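Local coordinates for variant surface glycoprotein MITAT 1.1 (Trypanosoma brucei brucei, PDB 5LY9) that forms, as one member of a large antigenically varied family, the coat on the trypanosome surface that lets the parasite evade the host immune response, at residues K278-V281 with K282-L285; G269-D272 with T273-T276; A297-L300 with E301-G305. All coordinates share one frame; numbering follows the deposited sequence.

Contact 1: K278-V281 with K282-L285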
loop_
_atom_site.group_PDB
_atom_site.type_symbol
_atom_site.label_atom_id
_atom_site.label_comp_id
_atom_site.label_asym_id
_atom_site.label_seq_id
_atom_site.Cartn_x
_atom_site.Cartn_y
_atom_site.Cartn_z
ATOM N N LYS A 278 -20.771 13.255 -21.431
ATOM C CA LYS A 278 -21.097 14.474 -22.128
ATOM C C LYS A 278 -19.901 14.923 -22.963
ATOM O O LYS A 278 -20.066 15.352 -24.121
ATOM C CB LYS A 278 -21.478 15.572 -21.079
ATOM C CG LYS A 278 -21.879 16.882 -21.705
ATOM C CD LYS A 278 -21.949 17.972 -20.660
ATOM C CE LYS A 278 -22.701 19.119 -21.275
ATOM N NZ LYS A 278 -22.545 20.320 -20.383
ATOM N N ALA A 279 -18.696 14.837 -22.362
ATOM C CA ALA A 279 -17.452 15.294 -23.090
ATOM C C ALA A 279 -17.207 14.449 -24.310
ATOM O O ALA A 279 -16.785 14.960 -25.368
ATOM C CB ALA A 279 -16.258 15.252 -22.199
ATOM N N LEU A 280 -17.501 13.149 -24.204
ATOM C CA LEU A 280 -17.294 12.269 -25.384
ATOM C C LEU A 280 -18.310 12.514 -26.518
ATOM O O LEU A 280 -18.025 12.166 -27.647
ATOM C CB LEU A 280 -17.308 10.803 -25.008
ATOM C CG LEU A 280 -16.059 10.339 -24.288
ATOM C CD1 LEU A 280 -16.330 9.069 -23.553
ATOM C CD2 LEU A 280 -14.965 10.217 -25.311
ATOM N N VAL A 281 -19.490 13.077 -26.211
ATOM C CA VAL A 281 -20.442 13.379 -27.215
ATOM C C VAL A 281 -19.798 14.405 -28.146
ATOM O O VAL A 281 -19.848 14.293 -29.371
ATOM C CB VAL A 281 -21.797 13.832 -26.630
ATOM C CG1 VAL A 281 -22.722 14.361 -27.741
ATOM C CG2 VAL A 281 -22.477 12.651 -25.887
ATOM N N LYS A 282 -19.178 15.379 -27.540
ATOM C CA LYS A 282 -18.505 16.445 -28.253
ATOM C C LYS A 282 -17.240 15.913 -28.948
ATOM O O LYS A 282 -17.099 16.089 -30.153
ATOM C CB LYS A 282 -18.141 17.549 -27.309
ATOM C CG LYS A 282 -17.467 18.678 -28.095
ATOM C CD LYS A 282 -17.249 19.877 -27.230
ATOM C CE LYS A 282 -16.525 20.965 -28.038
ATOM N NZ LYS A 282 -15.963 21.915 -27.056
ATOM N N THR A 283 -16.457 15.134 -28.256
ATOM C CA THR A 283 -15.247 14.511 -28.819
ATOM C C THR A 283 -15.489 13.610 -30.013
ATOM O O THR A 283 -14.745 13.714 -30.995
ATOM C CB THR A 283 -14.522 13.726 -27.739
ATOM O OG1 THR A 283 -14.136 14.671 -26.736
ATOM C CG2 THR A 283 -13.211 12.979 -28.258
ATOM N N LEU A 284 -16.459 12.692 -29.928
ATOM C CA LEU A 284 -16.634 11.620 -30.920
ATOM C C LEU A 284 -17.755 11.825 -31.887
ATOM O O LEU A 284 -17.700 11.324 -32.984
ATOM C CB LEU A 284 -16.867 10.286 -30.179
ATOM C CG LEU A 284 -15.664 9.735 -29.402
ATOM C CD1 LEU A 284 -16.074 8.489 -28.611
ATOM C CD2 LEU A 284 -14.471 9.520 -30.353
ATOM N N LEU A 285 -18.790 12.579 -31.520
ATOM C CA LEU A 285 -20.018 12.559 -32.312
ATOM C C LEU A 285 -20.425 13.893 -32.934
ATOM O O LEU A 285 -21.072 13.901 -33.950
ATOM C CB LEU A 285 -21.142 11.920 -31.476
ATOM C CG LEU A 285 -20.990 10.544 -30.881
ATOM C CD1 LEU A 285 -22.287 10.028 -30.172
ATOM C CD2 LEU A 285 -20.660 9.511 -31.920
#

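Contact 2: G269-D272 with T273-T276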
loop_
_atom_site.group_PDB
_atom_site.type_symbol
_atom_site.label_atom_id
_atom_site.label_comp_id
_atom_site.label_asym_id
_atom_site.label_seq_id
_atom_site.Cartn_x
_atom_site.Cartn_y
_atom_site.Cartn_z
ATOM N N GLY A 269 -26.635 9.957 -12.566
ATOM C CA GLY A 269 -27.511 11.044 -12.862
ATOM C C GLY A 269 -27.893 11.083 -14.349
ATOM O O GLY A 269 -27.545 10.223 -15.159
ATOM N N ASN A 270 -28.581 12.136 -14.696
ATOM C CA ASN A 270 -29.006 12.285 -16.078
ATOM C C ASN A 270 -27.785 12.328 -16.983
ATOM O O ASN A 270 -26.680 12.751 -16.606
ATOM C CB ASN A 270 -29.797 13.559 -16.214
ATOM C CG ASN A 270 -31.191 13.474 -15.665
ATOM O OD1 ASN A 270 -31.625 12.484 -15.126
ATOM N ND2 ASN A 270 -31.948 14.528 -15.932
ATOM N N LEU A 271 -27.998 11.894 -18.215
ATOM C CA LEU A 271 -26.898 11.599 -19.154
ATOM C C LEU A 271 -26.024 12.818 -19.421
ATOM O O LEU A 271 -24.775 12.678 -19.495
ATOM C CB LEU A 271 -27.438 11.054 -20.456
ATOM C CG LEU A 271 -28.197 9.695 -20.305
ATOM C CD1 LEU A 271 -28.558 9.157 -21.690
ATOM C CD2 LEU A 271 -27.351 8.660 -19.629
ATOM N N ASP A 272 -26.654 13.990 -19.454
ATOM C CA ASP A 272 -25.914 15.194 -19.787
ATOM C C ASP A 272 -25.162 15.759 -18.552
ATOM O O ASP A 272 -24.452 16.723 -18.709
ATOM C CB ASP A 272 -26.793 16.285 -20.383
ATOM C CG ASP A 272 -27.880 16.724 -19.465
ATOM O OD1 ASP A 272 -28.436 15.900 -18.730
ATOM O OD2 ASP A 272 -28.250 17.912 -19.525
ATOM N N THR A 273 -25.339 15.156 -17.403
ATOM C CA THR A 273 -24.626 15.509 -16.162
ATOM C C THR A 273 -23.528 14.534 -15.822
ATOM O O THR A 273 -22.895 14.666 -14.772
ATOM C CB THR A 273 -25.567 15.623 -14.958
ATOM O OG1 THR A 273 -25.960 14.348 -14.473
ATOM C CG2 THR A 273 -26.736 16.414 -15.261
ATOM N N GLN A 274 -23.334 13.517 -16.691
ATOM C CA GLN A 274 -22.245 12.562 -16.544
ATOM C C GLN A 274 -21.083 13.146 -17.335
ATOM O O GLN A 274 -21.103 13.194 -18.585
ATOM C CB GLN A 274 -22.710 11.205 -17.063
ATOM C CG GLN A 274 -23.863 10.581 -16.280
ATOM C CD GLN A 274 -24.232 9.225 -16.766
ATOM O OE1 GLN A 274 -23.480 8.588 -17.467
ATOM N NE2 GLN A 274 -25.385 8.768 -16.383
ATOM N N PRO A 275 -20.078 13.697 -16.623
ATOM C CA PRO A 275 -19.170 14.591 -17.389
ATOM C C PRO A 275 -18.332 13.887 -18.442
ATOM O O PRO A 275 -18.063 14.500 -19.504
ATOM C CB PRO A 275 -18.280 15.285 -16.329
ATOM C CG PRO A 275 -18.647 14.642 -15.066
ATOM C CD PRO A 275 -19.898 13.854 -15.161
ATOM N N THR A 276 -18.039 12.604 -18.235
ATOM C CA THR A 276 -17.204 11.874 -19.189
ATOM C C THR A 276 -18.088 11.588 -20.400
ATOM O O THR A 276 -17.665 11.716 -21.533
ATOM C CB THR A 276 -16.684 10.578 -18.582
ATOM O OG1 THR A 276 -15.904 10.912 -17.424
ATOM C CG2 THR A 276 -15.881 9.783 -19.586
#

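Contact 3: A297-L300 with E301-G305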
loop_
_atom_site.group_PDB
_atom_site.type_symbol
_atom_site.label_atom_id
_atom_site.label_comp_id
_atom_site.label_asym_id
_atom_site.label_seq_id
_atom_site.Cartn_x
_atom_site.Cartn_y
_atom_site.Cartn_z
ATOM N N ALA A 297 -26.534 17.624 -24.939
ATOM C CA ALA A 297 -27.849 17.204 -24.455
ATOM C C ALA A 297 -28.812 16.838 -25.578
ATOM O O ALA A 297 -29.492 15.785 -25.539
ATOM C CB ALA A 297 -28.476 18.278 -23.563
ATOM N N THR A 298 -28.826 17.665 -26.613
ATOM C CA THR A 298 -29.673 17.424 -27.783
ATOM C C THR A 298 -29.280 16.174 -28.475
ATOM O O THR A 298 -30.139 15.393 -28.814
ATOM C CB THR A 298 -29.538 18.587 -28.760
ATOM O OG1 THR A 298 -30.040 19.748 -28.094
ATOM C CG2 THR A 298 -30.353 18.337 -29.979
ATOM N N LYS A 299 -27.972 15.933 -28.658
ATOM C CA LYS A 299 -27.532 14.717 -29.318
ATOM C C LYS A 299 -27.864 13.492 -28.470
ATOM O O LYS A 299 -28.265 12.457 -28.974
ATOM C CB LYS A 299 -26.041 14.773 -29.569
ATOM C CG LYS A 299 -25.507 13.532 -30.232
ATOM C CD LYS A 299 -26.063 13.410 -31.615
ATOM C CE LYS A 299 -25.211 12.500 -32.380
ATOM N NZ LYS A 299 -25.723 12.297 -33.788
ATOM N N LEU A 300 -27.648 13.581 -27.141
ATOM C CA LEU A 300 -28.000 12.468 -26.264
ATOM C C LEU A 300 -29.486 12.105 -26.338
ATOM O O LEU A 300 -29.841 10.912 -26.285
ATOM C CB LEU A 300 -27.623 12.721 -24.780
ATOM C CG LEU A 300 -26.119 12.797 -24.503
ATOM C CD1 LEU A 300 -25.818 13.473 -23.178
ATOM C CD2 LEU A 300 -25.583 11.392 -24.507
ATOM N N GLU A 301 -30.332 13.110 -26.439
ATOM C CA GLU A 301 -31.801 12.850 -26.540
ATOM C C GLU A 301 -32.121 12.141 -27.853
ATOM O O GLU A 301 -32.967 11.243 -27.918
ATOM C CB GLU A 301 -32.544 14.156 -26.487
ATOM C CG GLU A 301 -32.565 14.699 -25.120
ATOM C CD GLU A 301 -32.900 16.177 -25.030
ATOM O OE1 GLU A 301 -32.881 16.934 -26.026
ATOM O OE2 GLU A 301 -33.213 16.566 -23.876
ATOM N N ALA A 302 -31.455 12.585 -28.926
ATOM C CA ALA A 302 -31.603 11.923 -30.224
ATOM C C ALA A 302 -31.074 10.540 -30.294
ATOM O O ALA A 302 -31.498 9.718 -31.124
ATOM C CB ALA A 302 -30.992 12.817 -31.317
ATOM N N LEU A 303 -30.079 10.241 -29.472
ATOM C CA LEU A 303 -29.471 8.920 -29.462
ATOM C C LEU A 303 -30.251 7.904 -28.628
ATOM O O LEU A 303 -30.407 6.768 -29.004
ATOM C CB LEU A 303 -28.056 9.032 -28.878
ATOM C CG LEU A 303 -26.964 9.650 -29.818
ATOM C CD1 LEU A 303 -25.683 9.846 -28.996
ATOM C CD2 LEU A 303 -26.748 8.729 -30.993
ATOM N N PHE A 304 -30.678 8.364 -27.453
ATOM C CA PHE A 304 -31.098 7.502 -26.347
ATOM C C PHE A 304 -32.586 7.729 -25.989
ATOM O O PHE A 304 -33.178 6.968 -25.193
ATOM C CB PHE A 304 -30.192 7.763 -25.097
ATOM C CG PHE A 304 -28.822 7.226 -25.260
ATOM C CD1 PHE A 304 -28.586 5.864 -25.383
ATOM C CD2 PHE A 304 -27.770 8.073 -25.345
ATOM C CE1 PHE A 304 -27.292 5.388 -25.649
ATOM C CE2 PHE A 304 -26.468 7.595 -25.539
ATOM C CZ PHE A 304 -26.253 6.267 -25.744
ATOM N N GLY A 305 -33.242 8.698 -26.572
ATOM C CA GLY A 305 -34.638 8.888 -26.276
ATOM C C GLY A 305 -34.957 9.717 -25.059
ATOM O O GLY A 305 -36.118 9.796 -24.641
#

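Contact 1: K278-V281 with K282-L285
Leu280 and Leu284, one helical turn apart, lie side by side and point the same way, with CD2 of Leu280 3.9 Å from CD1 of Leu284. Both keep CG anti to the carbonyl carbon and beside the backbone N, and this shared torsion lets the two branches run alongside each other rather than crossing. The backbone next to this pair supplies the polar grip: Leu284 N donates to Leu280 O at 2.8 Å. A second such bond, Thr283 N to Ala279 O, is 2.9 Å long and nearly straight at 165°. The threonine hydroxyl is close to the same carbonyl, Thr283 OG1 coming 3.0 Å from Ala279 O. This i to i+4 pattern belongs to helix 275-285 of the N-terminal domain of an A-type variant surface glycoprotein, and toward 282-285 the helix widens into a pi-type turn. In the same turn Leu285 N reaches Val281 O at 2.9 Å with a more bent N-H angle, 143°. Outward, Leu67 and Arg74 of helix 62-114 pack on Leu280, while Leu300 and Leu303 of helix 295-304 meet Val281 and Leu285. The second subunit packs on the leucine side too, Asp348 of that subunit against Leu280 and Asn352 of that subunit against Leu284.

Contact 2: G269-D272 with T273-T276
Gln274 reaches back over the turn to Gly269: its NE2 donates to Gly269 O at 2.9 Å with an N-H angle of 160°, and the acceptor lies in the plane of the glutamine amide. The motif is a short 3-10 turn leading into helix 275-285, with Gln274 at the N-cap position and Pro275 opening the helix. The tight part centres on Asn270 O, which accepts twice from one residue. Thr273 OG1 approaches at 2.8 Å in the carbonyl plane, on a lone pair, whereas Thr273 N comes at 2.9 Å from above that plane. Placing OG1 between its own backbone N and carbonyl carbon (chi1 76°) turns the hydroxyl to the oxygen that the backbone N of Thr273 already reaches. A longer bond of 3.3 Å, Gln274 N to Leu271 O, continues the turn. On the buried flank Leu271 runs alongside Gln274, its CD2 3.8 Å from NE2, and the leucine also packs on Leu300 and Phe304 of helix 295-304. Asp272 crosses Thr273 at a slant, its OD1 3.9 Å from Thr273 CG2, and packs on Ala297 and Leu300 of the same helix. Gly269, with its positive phi of 93°, lets the chain pass close to the threonine hydroxyl, Gly269 C 3.8 Å from Thr273 OG1. The solvent side is looser: Asn270 is exposed, and its amide end leads away from the turn. Thr273 is exposed as well, although its OG1 and N are both held. Beyond the turn, Thr276 OG1 is hydrogen-bonded to Glu267 OE2. At the far end of the glutamine amide, OE1 is hydrogen-bonded to O1 of a glycerol, probably from the crystallisation liquor.

Contact 3: A297-L300 with E301-G305
Leu300 and Phe304 meet at an angle, CD2 of the leucine lying 4.0 Å from CE2 of the ring. Phe304 has CG anti to its carbonyl carbon (chi1 -72°), which leans the ring back toward the preceding turn, with CD2 3.6 Å from Leu300 O. The neighbouring pair, Lys299 and Leu303, also crosses aslant: CG of the lysine touches CD1 of the leucine at 3.9 Å. A bend at chi2 (66°) shapes the lysine chain beyond this contact, and its NZ is hydrogen-bonded to Gln63 OE1 of helix 62-114. On the exposed flank Glu301 runs extended along the first turn, its CG 3.3 Å from Ala297 O. Backbone bonds fix the spacing of these pairs: Phe304 N to Leu300 O is 2.9 Å, while a second donor to that oxygen, Leu303 N, is weak at 3.3 Å. Leu67 of helix 62-114 packs on both Leu300 and Phe304, and the Tyr315 ring stands nearly perpendicular to the phenylalanine ring. Gly305 N closes the last turn on Glu301 O at 2.9 Å, and the glycine's positive phi (85°) marks the C-terminal end of an amphipathic alpha-helix packed on both helix 275-285 and the long helix 62-114.

In the fold
Contacts 1 and 3 lie on consecutive helices, 275-285 and 295-304, whose apolar sides interlock: Leu285 CD1 is 3.6 Å from Leu303 CD1, and Val281 CG2 equally close to Leu300 CD2. Contact 2 leads into the first of these helices and also touches the second, Leu271 CD1 lying 3.9 Å from Phe304 CD2. All three are partly buried and about 12 Å apart between centres. Their chemistry differs with place: contacts 1 and 3 pair apolar side chains over backbone helical bonds, whereas contact 2 adds side-chain amide and hydroxyl donors to its backbone bonds. Contact 1 alone is touched by the second subunit; contact 3 has the largest share of exposed residues.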